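Long-range contacts in putative hydrolase (Bacteroides ovatus, PDB 4HBS), which is of unknown biological function but folds as a five-bladed beta-propeller and is probably a hydrolase, with family ties to the beta-fructosidase clan: residues 317-322 and 335-340; 295-300 and 356-361; 46-51 and 109-114; 71-76 and 98-103. All blocks are in the same frame, centred on the assembly; numbering follows the deposited sequence.

Contact 1 (317-322 and 335-340); sequences GRDVLM and QKTLFT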
loop_
_atom_site.group_PDB
_atom_site.type_symbol
_atom_site.label_atom_id
_atom_site.label_comp_id
_atom_site.label_asym_id
_atom_site.label_seq_id
_atom_site.Cartn_x
_atom_site.Cartn_y
_atom_site.Cartn_z
ATOM N N GLY A 317 7.793 -11.525 7.412
ATOM C CA GLY A 317 7.602 -12.902 7.006
ATOM C C GLY A 317 7.107 -12.966 5.584
ATOM O O GLY A 317 6.443 -12.044 5.109
ATOM N N ARG A 318 7.471 -14.027 4.890
ATOM C CA ARG A 318 7.056 -14.241 3.516
ATOM C C ARG A 318 5.674 -14.855 3.502
ATOM O O ARG A 318 5.035 -14.796 2.458
ATOM C CB ARG A 318 8.062 -15.128 2.764
ATOM C CG ARG A 318 9.460 -14.539 2.713
ATOM C CD ARG A 318 10.444 -15.342 1.880
ATOM N NE ARG A 318 10.757 -16.676 2.437
ATOM C CZ ARG A 318 10.481 -17.864 1.869
ATOM N NH1 ARG A 318 9.830 -17.929 0.705
ATOM N NH2 ARG A 318 10.843 -18.995 2.471
ATOM N N ASP A 319 5.183 -15.433 4.637
ATOM C CA ASP A 319 3.822 -16.001 4.685
ATOM C C ASP A 319 2.756 -14.883 4.710
ATOM O O ASP A 319 2.791 -14.029 5.590
ATOM C CB ASP A 319 3.624 -16.941 5.906
ATOM C CG ASP A 319 4.333 -18.296 5.844
ATOM O OD1 ASP A 319 4.876 -18.638 4.766
ATOM O OD2 ASP A 319 4.322 -19.024 6.870
ATOM N N VAL A 320 1.841 -14.882 3.714
ATOM C CA VAL A 320 0.718 -13.936 3.623
ATOM C C VAL A 320 -0.430 -14.587 4.358
ATOM O O VAL A 320 -0.865 -15.662 3.946
ATOM C CB VAL A 320 0.358 -13.624 2.155
ATOM C CG1 VAL A 320 -0.884 -12.736 2.071
ATOM C CG2 VAL A 320 1.545 -12.982 1.445
ATOM N N LEU A 321 -0.900 -13.972 5.455
ATOM C CA LEU A 321 -1.947 -14.539 6.306
ATOM C C LEU A 321 -3.334 -14.062 5.961
ATOM O O LEU A 321 -3.501 -12.966 5.433
ATOM C CB LEU A 321 -1.675 -14.174 7.767
ATOM C CG LEU A 321 -0.292 -14.511 8.285
ATOM C CD1 LEU A 321 -0.182 -14.151 9.738
ATOM C CD2 LEU A 321 0.049 -15.978 8.052
HETATM N N MSE A 322 -4.343 -14.873 6.317
HETATM C CA MSE A 322 -5.740 -14.523 6.132
HETATM C C MSE A 322 -6.544 -14.937 7.356
HETATM O O MSE A 322 -6.353 -16.044 7.866
HETATM C CB MSE A 322 -6.330 -15.161 4.874
HETATM C CG MSE A 322 -7.738 -14.628 4.556
HETATM SE SE MSE A 322 -8.596 -15.438 3.044
HETATM C CE MSE A 322 -7.708 -14.525 1.768
ATOM N N GLN A 335 -6.851 -18.191 11.529
ATOM C CA GLN A 335 -5.734 -17.760 10.700
ATOM C C GLN A 335 -5.431 -18.846 9.694
ATOM O O GLN A 335 -5.549 -20.029 10.018
ATOM C CB GLN A 335 -4.499 -17.480 11.562
ATOM C CG GLN A 335 -3.279 -16.920 10.816
ATOM C CD GLN A 335 -2.104 -16.871 11.763
ATOM O OE1 GLN A 335 -2.095 -16.099 12.723
ATOM N NE2 GLN A 335 -1.136 -17.770 11.590
ATOM N N LYS A 336 -5.089 -18.455 8.475
ATOM C CA LYS A 336 -4.700 -19.376 7.405
ATOM C C LYS A 336 -3.507 -18.779 6.679
ATOM O O LYS A 336 -3.370 -17.560 6.671
ATOM C CB LYS A 336 -5.859 -19.584 6.409
ATOM C CG LYS A 336 -7.120 -20.226 6.974
ATOM C CD LYS A 336 -7.042 -21.710 6.950
ATOM C CE LYS A 336 -8.089 -22.347 7.811
ATOM N NZ LYS A 336 -8.274 -23.773 7.456
ATOM N N THR A 337 -2.651 -19.600 6.074
ATOM C CA THR A 337 -1.549 -19.082 5.274
ATOM C C THR A 337 -2.039 -19.128 3.829
ATOM O O THR A 337 -2.275 -20.212 3.285
ATOM C CB THR A 337 -0.259 -19.839 5.542
ATOM O OG1 THR A 337 0.104 -19.608 6.902
ATOM C CG2 THR A 337 0.871 -19.382 4.658
ATOM N N LEU A 338 -2.276 -17.942 3.238
ATOM C CA LEU A 338 -2.761 -17.822 1.861
ATOM C C LEU A 338 -1.704 -18.364 0.917
ATOM O O LEU A 338 -1.979 -19.275 0.133
ATOM C CB LEU A 338 -3.095 -16.365 1.557
ATOM C CG LEU A 338 -3.850 -16.089 0.283
ATOM C CD1 LEU A 338 -5.203 -16.753 0.294
ATOM C CD2 LEU A 338 -3.998 -14.583 0.065
ATOM N N PHE A 339 -0.474 -17.885 1.073
ATOM C CA PHE A 339 0.683 -18.370 0.332
ATOM C C PHE A 339 1.975 -17.773 0.907
ATOM O O PHE A 339 1.919 -16.885 1.754
ATOM C CB PHE A 339 0.555 -18.070 -1.164
ATOM C CG PHE A 339 0.847 -16.655 -1.600
ATOM C CD1 PHE A 339 -0.088 -15.646 -1.411
ATOM C CD2 PHE A 339 2.005 -16.354 -2.313
ATOM C CE1 PHE A 339 0.157 -14.349 -1.874
ATOM C CE2 PHE A 339 2.223 -15.070 -2.816
ATOM C CZ PHE A 339 1.300 -14.077 -2.593
ATOM N N THR A 340 3.117 -18.268 0.440
ATOM C CA THR A 340 4.441 -17.824 0.872
ATOM C C THR A 340 5.116 -17.087 -0.259
ATOM O O THR A 340 5.248 -17.640 -1.344
ATOM C CB THR A 340 5.256 -19.007 1.324
ATOM O OG1 THR A 340 4.494 -19.729 2.290
ATOM C CG2 THR A 340 6.566 -18.590 1.936
#
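V320 lays its CG2 methyl over one face of the F339 ring, a CH-pi contact with CG2 4.3 Å from the ring centroid. F339 CG stands in the crowded position between backbone N and carbonyl carbon (chi1 78°), the ring turning from there to V320. The strands, an antiparallel hairpin closing the outer side of a propeller blade, do not run in even step. D319 pairs with T340 and L321 with T337, so V320 alone faces L338 and F339, a beta bulge. V320 N donates to F339 O at 2.8 Å, and V320 O accepts from L338 N. The bulge brings L338 in beside its neighbours, where its CD1 lies 3.7 Å from CE of selenomethionine M322. L371 and I373 of the next blade lie against L338, M322 and F339, which suits branched and aromatic residues. On the other face T340 OG1 donates to D319 OD1 at 2.7 Å, meeting it on the anti side and 34° out of the carboxylate plane, while T337 CG2 lies against D319 CG. The guanidinium of R318, bonded to L341 O, has T340 CG2 over one face. Apolar groups thus meet the neighbouring blade, whereas one hydroxyl-carboxylate bond ties the strands on the D319/T340 face, which also carries L321.

Contact 2 (295-300 and 356-361); sequences CSMPWV and VYMVNI
The indole of W299 is turned so that one face looks at the backbone of N360 and I361, with I361 N 3.8 Å above its plane and offset toward the rim. W299 CG, anti to its carbonyl carbon (chi1 -72°) and next to the backbone N, comes 3.8 Å from I361 CB; the two side chains lie alongside, running opposite ways. The N360 amide is steeply turned against the ring, 74° between planes, and OD1 takes a weak hydrogen bond from W299 NE1 at 3.0 Å. The amide is held mainly through ND2, which donates to V61 O. Selenomethionines M297 and M358 have flexible methionine-type chains, whose bends bring M297 CE to 4.0 Å from M358 SE. Strands 298-300 and 356-361 run almost parallel, 6° apart, yet their axes stay 7.4 Å apart, bridged by side chains rather than backbone pairing. Each is an end strand of its own blade, and F62 of a third blade touches W299, M358 and N360. An alanine at W299 would probably leave N360 OD1 without its N-H partner and open a gap beside the N360-I361 backbone. A broad ring thus joins two blades by laying its face on a neighbouring backbone and I361 CB, with one weak polar bond.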
loop_
_atom_site.group_PDB
_atom_site.type_symbol
_atom_site.label_atom_id
_atom_site.label_comp_id
_atom_site.label_asym_id
_atom_site.label_seq_id
_atom_site.Cartn_x
_atom_site.Cartn_y
_atom_site.Cartn_z
ATOM N N CYS A 295 0.324 -9.824 12.814
ATOM C CA CYS A 295 0.301 -9.474 11.400
ATOM C C CYS A 295 0.528 -7.970 11.224
ATOM O O CYS A 295 0.334 -7.208 12.172
ATOM C CB CYS A 295 -1.003 -9.943 10.743
ATOM S SG CYS A 295 -2.125 -8.613 10.240
ATOM N N SER A 296 0.946 -7.553 10.020
ATOM C CA SER A 296 1.181 -6.143 9.700
ATOM C C SER A 296 0.456 -5.758 8.406
ATOM O O SER A 296 0.262 -6.601 7.526
ATOM C CB SER A 296 2.673 -5.862 9.573
ATOM O OG SER A 296 3.225 -6.552 8.465
HETATM N N MSE A 297 0.081 -4.474 8.291
HETATM C CA MSE A 297 -0.647 -3.929 7.148
HETATM C C MSE A 297 -1.897 -4.780 6.858
HETATM O O MSE A 297 -2.003 -5.382 5.792
HETATM C CB MSE A 297 0.272 -3.805 5.891
HETATM C CG MSE A 297 1.048 -2.506 5.839
HETATM SE SE MSE A 297 -0.105 -0.948 5.878
HETATM C CE MSE A 297 1.173 0.395 6.469
ATOM N N PRO A 298 -2.828 -4.889 7.824
ATOM C CA PRO A 298 -4.027 -5.709 7.598
ATOM C C PRO A 298 -4.972 -5.042 6.616
ATOM O O PRO A 298 -5.291 -3.873 6.794
ATOM C CB PRO A 298 -4.642 -5.797 8.990
ATOM C CG PRO A 298 -4.256 -4.539 9.638
ATOM C CD PRO A 298 -2.863 -4.255 9.155
ATOM N N TRP A 299 -5.396 -5.767 5.581
ATOM C CA TRP A 299 -6.325 -5.273 4.567
ATOM C C TRP A 299 -7.603 -5.971 4.746
ATOM O O TRP A 299 -7.635 -7.181 4.544
ATOM C CB TRP A 299 -5.784 -5.554 3.168
ATOM C CG TRP A 299 -4.639 -4.678 2.821
ATOM C CD1 TRP A 299 -3.313 -4.937 3.011
ATOM C CD2 TRP A 299 -4.727 -3.342 2.338
ATOM N NE1 TRP A 299 -2.565 -3.833 2.682
ATOM C CE2 TRP A 299 -3.410 -2.840 2.241
ATOM C CE3 TRP A 299 -5.798 -2.508 1.983
ATOM C CZ2 TRP A 299 -3.137 -1.547 1.764
ATOM C CZ3 TRP A 299 -5.525 -1.232 1.516
ATOM C CH2 TRP A 299 -4.211 -0.765 1.410
ATOM N N VAL A 300 -8.679 -5.247 5.112
ATOM C CA VAL A 300 -10.004 -5.853 5.308
ATOM C C VAL A 300 -10.926 -5.542 4.111
ATOM O O VAL A 300 -10.848 -4.460 3.507
ATOM C CB VAL A 300 -10.624 -5.397 6.650
ATOM C CG1 VAL A 300 -12.077 -5.869 6.790
ATOM C CG2 VAL A 300 -9.774 -5.903 7.818
ATOM N N VAL A 356 10.792 -8.231 2.636
ATOM C CA VAL A 356 9.596 -8.137 1.840
ATOM C C VAL A 356 8.594 -7.488 2.800
ATOM O O VAL A 356 8.541 -7.849 3.980
ATOM C CB VAL A 356 9.110 -9.461 1.181
ATOM C CG1 VAL A 356 9.136 -10.641 2.146
ATOM C CG2 VAL A 356 7.735 -9.284 0.570
ATOM N N TYR A 357 7.906 -6.463 2.352
ATOM C CA TYR A 357 6.993 -5.751 3.233
ATOM C C TYR A 357 5.900 -5.099 2.420
ATOM O O TYR A 357 5.848 -5.303 1.205
ATOM C CB TYR A 357 7.769 -4.727 4.080
ATOM C CG TYR A 357 8.550 -3.712 3.273
ATOM C CD1 TYR A 357 9.796 -4.027 2.733
ATOM C CD2 TYR A 357 8.077 -2.417 3.106
ATOM C CE1 TYR A 357 10.511 -3.101 1.981
ATOM C CE2 TYR A 357 8.796 -1.473 2.385
ATOM C CZ TYR A 357 10.025 -1.813 1.836
ATOM O OH TYR A 357 10.768 -0.879 1.154
HETATM N N MSE A 358 4.969 -4.413 3.092
HETATM C CA MSE A 358 3.867 -3.738 2.438
HETATM C C MSE A 358 3.118 -4.677 1.486
HETATM O O MSE A 358 2.979 -4.396 0.287
HETATM C CB MSE A 358 4.392 -2.522 1.685
HETATM C CG MSE A 358 3.369 -1.442 1.547
HETATM SE SE MSE A 358 3.177 -0.415 3.157
HETATM C CE MSE A 358 4.888 0.592 3.000
ATOM N N VAL A 359 2.663 -5.806 2.016
ATOM C CA VAL A 359 1.899 -6.752 1.214
ATOM C C VAL A 359 0.512 -6.149 1.140
ATOM O O VAL A 359 -0.212 -6.155 2.139
ATOM C CB VAL A 359 1.938 -8.176 1.783
ATOM C CG1 VAL A 359 1.161 -9.127 0.892
ATOM C CG2 VAL A 359 3.383 -8.647 1.914
ATOM N N ASN A 360 0.211 -5.503 -0.011
ATOM C CA ASN A 360 -1.014 -4.754 -0.261
ATOM C C ASN A 360 -1.961 -5.467 -1.156
ATOM O O ASN A 360 -1.547 -6.230 -2.010
ATOM C CB ASN A 360 -0.680 -3.390 -0.865
ATOM C CG ASN A 360 -0.129 -2.420 0.155
ATOM O OD1 ASN A 360 -0.131 -2.674 1.369
ATOM N ND2 ASN A 360 0.335 -1.278 -0.313
ATOM N N ILE A 361 -3.250 -5.150 -0.987
ATOM C CA ILE A 361 -4.390 -5.745 -1.683
ATOM C C ILE A 361 -4.945 -4.681 -2.640
ATOM O O ILE A 361 -4.951 -3.502 -2.283
ATOM C CB ILE A 361 -5.377 -6.226 -0.563
ATOM C CG1 ILE A 361 -5.150 -7.705 -0.256
ATOM C CG2 ILE A 361 -6.846 -5.897 -0.796
ATOM C CD1 ILE A 361 -5.740 -8.641 -1.268
#

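Contact 3 (46-51 and 109-114); sequences NALFTR and ENLVWL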
loop_
_atom_site.group_PDB
_atom_site.type_symbol
_atom_site.label_atom_id
_atom_site.label_comp_id
_atom_site.label_asym_id
_atom_site.label_seq_id
_atom_site.Cartn_x
_atom_site.Cartn_y
_atom_site.Cartn_z
ATOM N N ASN A 46 4.155 -6.722 -13.409
ATOM C CA ASN A 46 5.597 -6.651 -13.141
ATOM C C ASN A 46 6.303 -5.888 -14.282
ATOM O O ASN A 46 7.207 -5.109 -14.004
ATOM C CB ASN A 46 6.205 -8.051 -12.976
ATOM C CG ASN A 46 5.803 -8.735 -11.697
ATOM O OD1 ASN A 46 5.006 -8.217 -10.916
ATOM N ND2 ASN A 46 6.338 -9.919 -11.440
ATOM N N ALA A 47 5.835 -6.056 -15.552
ATOM C CA ALA A 47 6.399 -5.358 -16.716
ATOM C C ALA A 47 6.012 -3.900 -16.708
ATOM O O ALA A 47 6.859 -3.056 -17.014
ATOM C CB ALA A 47 5.937 -6.005 -18.008
ATOM N N LEU A 48 4.755 -3.578 -16.336
ATOM C CA LEU A 48 4.315 -2.183 -16.260
ATOM C C LEU A 48 5.205 -1.360 -15.327
ATOM O O LEU A 48 5.537 -0.227 -15.666
ATOM C CB LEU A 48 2.857 -2.069 -15.790
ATOM C CG LEU A 48 1.790 -2.272 -16.838
ATOM C CD1 LEU A 48 0.420 -2.359 -16.181
ATOM C CD2 LEU A 48 1.821 -1.150 -17.901
ATOM N N PHE A 49 5.627 -1.938 -14.189
ATOM C CA PHE A 49 6.479 -1.258 -13.222
ATOM C C PHE A 49 7.982 -1.624 -13.399
ATOM O O PHE A 49 8.764 -1.476 -12.462
ATOM C CB PHE A 49 5.972 -1.533 -11.810
ATOM C CG PHE A 49 4.605 -0.909 -11.601
ATOM C CD1 PHE A 49 3.451 -1.551 -12.047
ATOM C CD2 PHE A 49 4.474 0.332 -10.997
ATOM C CE1 PHE A 49 2.195 -0.971 -11.871
ATOM C CE2 PHE A 49 3.218 0.915 -10.835
ATOM C CZ PHE A 49 2.082 0.254 -11.266
ATOM N N THR A 50 8.384 -2.044 -14.628
ATOM C CA THR A 50 9.776 -2.236 -15.047
ATOM C C THR A 50 9.967 -1.117 -16.028
ATOM O O THR A 50 9.717 -1.311 -17.220
ATOM C CB THR A 50 10.030 -3.614 -15.643
ATOM O OG1 THR A 50 9.558 -4.600 -14.760
ATOM C CG2 THR A 50 11.477 -3.877 -15.873
ATOM N N ARG A 51 10.273 0.099 -15.518
ATOM C CA ARG A 51 10.376 1.315 -16.337
ATOM C C ARG A 51 11.809 1.829 -16.401
ATOM O O ARG A 51 12.624 1.478 -15.550
ATOM C CB ARG A 51 9.456 2.396 -15.762
ATOM C CG ARG A 51 8.040 1.883 -15.457
ATOM C CD ARG A 51 7.014 2.950 -15.106
ATOM N NE ARG A 51 6.740 3.840 -16.233
ATOM C CZ ARG A 51 7.358 4.992 -16.488
ATOM N NH1 ARG A 51 8.304 5.442 -15.675
ATOM N NH2 ARG A 51 7.037 5.698 -17.560
ATOM N N GLU A 109 1.763 3.944 -21.560
ATOM C CA GLU A 109 1.094 5.206 -21.892
ATOM C C GLU A 109 -0.069 5.507 -20.931
ATOM O O GLU A 109 -0.427 6.673 -20.779
ATOM C CB GLU A 109 0.582 5.210 -23.360
ATOM C CG GLU A 109 -0.310 4.037 -23.759
ATOM C CD GLU A 109 -0.789 3.988 -25.203
ATOM O OE1 GLU A 109 -0.401 4.869 -26.005
ATOM O OE2 GLU A 109 -1.545 3.046 -25.535
ATOM N N ASN A 110 -0.663 4.465 -20.299
ATOM C CA ASN A 110 -1.785 4.626 -19.384
ATOM C C ASN A 110 -1.358 4.984 -17.957
ATOM O O ASN A 110 -2.203 5.432 -17.195
ATOM C CB ASN A 110 -2.641 3.378 -19.374
ATOM C CG ASN A 110 -3.240 3.083 -20.731
ATOM O OD1 ASN A 110 -2.753 2.230 -21.484
ATOM N ND2 ASN A 110 -4.274 3.826 -21.098
ATOM N N LEU A 111 -0.080 4.811 -17.589
ATOM C CA LEU A 111 0.409 5.207 -16.269
ATOM C C LEU A 111 0.724 6.702 -16.328
ATOM O O LEU A 111 1.791 7.071 -16.816
ATOM C CB LEU A 111 1.663 4.389 -15.884
ATOM C CG LEU A 111 1.536 2.858 -15.910
ATOM C CD1 LEU A 111 2.766 2.209 -15.294
ATOM C CD2 LEU A 111 0.284 2.379 -15.186
ATOM N N VAL A 112 -0.217 7.564 -15.900
ATOM C CA VAL A 112 -0.044 9.026 -15.958
ATOM C C VAL A 112 0.610 9.530 -14.661
ATOM O O VAL A 112 -0.089 9.849 -13.699
ATOM C CB VAL A 112 -1.387 9.747 -16.245
ATOM C CG1 VAL A 112 -1.175 11.246 -16.430
ATOM C CG2 VAL A 112 -2.067 9.143 -17.479
ATOM N N TRP A 113 1.952 9.638 -14.662
ATOM C CA TRP A 113 2.722 10.085 -13.490
ATOM C C TRP A 113 2.482 11.570 -13.265
ATOM O O TRP A 113 2.928 12.388 -14.085
ATOM C CB TRP A 113 4.234 9.799 -13.678
ATOM C CG TRP A 113 4.513 8.359 -13.963
ATOM C CD1 TRP A 113 4.577 7.766 -15.193
ATOM C CD2 TRP A 113 4.508 7.296 -13.003
ATOM N NE1 TRP A 113 4.658 6.400 -15.057
ATOM C CE2 TRP A 113 4.593 6.080 -13.720
ATOM C CE3 TRP A 113 4.440 7.253 -11.605
ATOM C CZ2 TRP A 113 4.626 4.831 -13.078
ATOM C CZ3 TRP A 113 4.441 6.024 -10.973
ATOM C CH2 TRP A 113 4.550 4.828 -11.703
ATOM N N LEU A 114 1.755 11.934 -12.181
ATOM C CA LEU A 114 1.447 13.337 -11.871
ATOM C C LEU A 114 2.589 13.873 -11.040
ATOM O O LEU A 114 2.417 14.241 -9.866
ATOM C CB LEU A 114 0.106 13.458 -11.125
ATOM C CG LEU A 114 -1.106 12.792 -11.748
ATOM C CD1 LEU A 114 -2.247 12.848 -10.805
ATOM C CD2 LEU A 114 -1.462 13.426 -13.070
#
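R51 reaches across to W113, its CB directed at segment 109-114 and its chain running past the indole in the opposite sense. CG stands beside the backbone N, and CD is the first atom to arrive, 3.7 Å from W113 CZ2 and 4.3 Å from L111 CD1. The chain then bends (chi3 66°), which carries NE to 3.5 Å from W113 NE1. Next, CZ lies 3.4 Å from the same W113 NE1, which sits over the centre of one guanidinium face. The two planes are 50° apart, so the groups are tilted rather than stacked. NH2 stays near W113 NE1, with CD1 a little farther off, while NH1 turns to the carbonyls of L53 and W55. NE also forms a salt bridge with D108, just ahead of segment 109-114. An alanine in place of R51 would probably leave D108 without its charged mate, the L53 and W55 carbonyls without NH1, and W113 NE1 without the flat group beside it.

Next to this pair, L111 CD1 rests 3.7 Å from L48 O at the end of helix 43-48, and F49, the first residue to leave helical geometry, brings CE2 to 4.2 Å from W113 CH2. W55 stacks on W113, and M100 lies against F49, L111 and W113. Leucine and aromatic residues fill this interior between the helix end and strand 111-113, the outer strand of its blade. The chemistry is divided: a flat cation, fixed by an acid and two carbonyls, lies against the nitrogen of one indole, while L48, F49 and L111 add carbon contacts beside it.

Contact 4 (71-76 and 98-103); sequences IFWSFN and SIMVQT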
loop_
_atom_site.group_PDB
_atom_site.type_symbol
_atom_site.label_atom_id
_atom_site.label_comp_id
_atom_site.label_asym_id
_atom_site.label_seq_id
_atom_site.Cartn_x
_atom_site.Cartn_y
_atom_site.Cartn_z
ATOM N N ILE A 71 -7.644 4.537 -11.997
ATOM C CA ILE A 71 -7.146 4.022 -10.715
ATOM C C ILE A 71 -6.066 4.964 -10.225
ATOM O O ILE A 71 -5.173 5.331 -10.993
ATOM C CB ILE A 71 -6.617 2.564 -10.830
ATOM C CG1 ILE A 71 -7.746 1.616 -11.253
ATOM C CG2 ILE A 71 -5.964 2.104 -9.498
ATOM C CD1 ILE A 71 -7.312 0.311 -11.638
ATOM N N PHE A 72 -6.134 5.340 -8.944
ATOM C CA PHE A 72 -5.166 6.237 -8.323
ATOM C C PHE A 72 -4.102 5.397 -7.605
ATOM O O PHE A 72 -4.449 4.566 -6.784
ATOM C CB PHE A 72 -5.886 7.186 -7.350
ATOM C CG PHE A 72 -4.971 7.896 -6.389
ATOM C CD1 PHE A 72 -4.359 9.089 -6.739
ATOM C CD2 PHE A 72 -4.660 7.332 -5.161
ATOM C CE1 PHE A 72 -3.454 9.703 -5.875
ATOM C CE2 PHE A 72 -3.755 7.946 -4.302
ATOM C CZ PHE A 72 -3.148 9.119 -4.666
ATOM N N TRP A 73 -2.820 5.633 -7.901
ATOM C CA TRP A 73 -1.694 4.934 -7.269
ATOM C C TRP A 73 -0.898 5.913 -6.450
ATOM O O TRP A 73 -0.560 6.970 -6.985
ATOM C CB TRP A 73 -0.767 4.323 -8.333
ATOM C CG TRP A 73 -1.390 3.242 -9.139
ATOM C CD1 TRP A 73 -2.360 3.379 -10.092
ATOM C CD2 TRP A 73 -1.021 1.862 -9.137
ATOM N NE1 TRP A 73 -2.636 2.162 -10.664
ATOM C CE2 TRP A 73 -1.812 1.215 -10.113
ATOM C CE3 TRP A 73 -0.127 1.094 -8.370
ATOM C CZ2 TRP A 73 -1.744 -0.165 -10.332
ATOM C CZ3 TRP A 73 -0.049 -0.270 -8.599
ATOM C CH2 TRP A 73 -0.848 -0.886 -9.570
ATOM N N SER A 74 -0.566 5.581 -5.188
ATOM C CA SER A 74 0.299 6.432 -4.361
ATOM C C SER A 74 1.538 5.660 -3.966
ATOM O O SER A 74 1.470 4.448 -3.729
ATOM C CB SER A 74 -0.417 6.961 -3.125
ATOM O OG SER A 74 -0.765 5.960 -2.192
ATOM N N PHE A 75 2.676 6.354 -3.905
ATOM C CA PHE A 75 3.955 5.752 -3.558
ATOM C C PHE A 75 4.606 6.537 -2.481
ATOM O O PHE A 75 4.347 7.733 -2.333
ATOM C CB PHE A 75 4.898 5.685 -4.781
ATOM C CG PHE A 75 4.271 5.039 -5.993
ATOM C CD1 PHE A 75 3.459 5.772 -6.847
ATOM C CD2 PHE A 75 4.449 3.680 -6.253
ATOM C CE1 PHE A 75 2.816 5.164 -7.921
ATOM C CE2 PHE A 75 3.796 3.073 -7.333
ATOM C CZ PHE A 75 2.991 3.825 -8.164
ATOM N N ASN A 76 5.491 5.864 -1.742
ATOM C CA ASN A 76 6.295 6.436 -0.674
ATOM C C ASN A 76 7.654 6.692 -1.323
ATOM O O ASN A 76 7.669 7.124 -2.492
ATOM C CB ASN A 76 6.314 5.479 0.544
ATOM C CG ASN A 76 4.984 5.369 1.258
ATOM O OD1 ASN A 76 4.113 6.225 1.139
ATOM N ND2 ASN A 76 4.792 4.303 2.015
ATOM N N SER A 98 4.847 10.336 -4.000
ATOM C CA SER A 98 4.421 10.738 -5.329
ATOM C C SER A 98 3.158 10.013 -5.669
ATOM O O SER A 98 2.785 9.066 -4.965
ATOM C CB SER A 98 5.507 10.445 -6.363
ATOM O OG SER A 98 5.943 9.099 -6.321
ATOM N N ILE A 99 2.462 10.473 -6.706
ATOM C CA ILE A 99 1.216 9.853 -7.117
ATOM C C ILE A 99 1.200 9.665 -8.636
ATOM O O ILE A 99 2.044 10.200 -9.370
ATOM C CB ILE A 99 -0.019 10.655 -6.599
ATOM C CG1 ILE A 99 -0.147 12.039 -7.292
ATOM C CG2 ILE A 99 0.022 10.781 -5.054
ATOM C CD1 ILE A 99 -1.323 12.909 -6.856
HETATM N N MSE A 100 0.241 8.873 -9.082
HETATM C CA MSE A 100 0.033 8.530 -10.488
HETATM C C MSE A 100 -1.436 8.146 -10.706
HETATM O O MSE A 100 -2.111 7.762 -9.750
HETATM C CB MSE A 100 0.986 7.359 -10.844
HETATM C CG MSE A 100 0.844 6.795 -12.260
HETATM SE SE MSE A 100 -0.301 5.284 -12.335
HETATM C CE MSE A 100 0.840 4.059 -11.689
ATOM N N VAL A 101 -1.933 8.296 -11.944
ATOM C CA VAL A 101 -3.295 7.902 -12.337
ATOM C C VAL A 101 -3.180 6.897 -13.462
ATOM O O VAL A 101 -2.571 7.211 -14.479
ATOM C CB VAL A 101 -4.209 9.085 -12.783
ATOM C CG1 VAL A 101 -5.595 8.564 -13.151
ATOM C CG2 VAL A 101 -4.314 10.160 -11.708
ATOM N N GLN A 102 -3.759 5.704 -13.292
ATOM C CA GLN A 102 -3.783 4.679 -14.329
ATOM C C GLN A 102 -5.099 4.775 -15.041
ATOM O O GLN A 102 -6.129 4.670 -14.379
ATOM C CB GLN A 102 -3.625 3.290 -13.726
ATOM C CG GLN A 102 -3.732 2.139 -14.731
ATOM C CD GLN A 102 -3.777 0.794 -14.077
ATOM O OE1 GLN A 102 -3.808 0.665 -12.860
ATOM N NE2 GLN A 102 -3.840 -0.243 -14.877
ATOM N N THR A 103 -5.089 4.936 -16.378
ATOM C CA THR A 103 -6.311 4.996 -17.183
ATOM C C THR A 103 -6.568 3.626 -17.809
ATOM O O THR A 103 -5.631 2.839 -17.933
ATOM C CB THR A 103 -6.164 6.061 -18.274
ATOM O OG1 THR A 103 -4.997 5.765 -19.054
ATOM C CG2 THR A 103 -6.078 7.459 -17.708
#
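W73 receives the terminal methyl of selenomethionine M100 over one face: M100 CE is 3.7 Å from the centroid of the five-membered ring, a CH-pi contact, and SE lies obliquely to it in a Met-aromatic contact. M100 starts with CG anti to its backbone N (chi1 176°), and bends at the next two torsions bring the tip back over the indole. At the ring edge W73 NE1 donates to Q102 OE1 at 2.9 Å, with OE1 close to the indole plane and the ring and amide planes 46° apart. F75, on the same face of the sheet, turns its edge to M100, CE1 lying 4.1 Å from M100 CB. Beneath, F72 CZ meets I99 CG2 at 3.6 Å.

What sets these groups in place is the antiparallel pairing of 71-75 with 98-102, the two middle strands of a four-stranded blade. I71, W73 and F75 form hydrogen-bonded pairs with Q102, M100 and S98; W73 N, for example, donates to M100 O at 2.9 Å. Farther out, Q102 NE2 bonds Y45 OH, and S98 OG bonds Y80 OH. F49 meets W73, W55 meets F75, and M170 and M172 of the next blade take F72 on the opposite face. Both ends of the Q102 amide therefore have partners, which probably fixes its flip. The buried indole N-H is satisfied within the sheet, while the flexible, polarisable methionine-type side chain, here selenomethionine, lies against W73 and F75.

How the contacts relate
From the N terminus, residues 46-51 open contact 3 just after strand 38-42. Contact 4 opens at 71-76 and closes at 98-103, inside the loop that contact 3 closes at 109-114. Contact 4 lies within one blade; contact 3 ties that blade's outer strand to the end of helix 43-48, which follows strand 38-42 of the neighbouring blade. A probable hydrogen bond from V112 N to V101 O (2.8 Å) continues the sheet. Much later, contact 2 opens at 295-300, contact 1 forms within its loop, and 356-361 closes it. No loops cross. Contact 1 pairs the two outer strands of a blade, and contact 2 joins that blade to the next, whose sheet includes strands from both chain ends, closing the propeller. M358 touches N76, linking contacts 2 and 4.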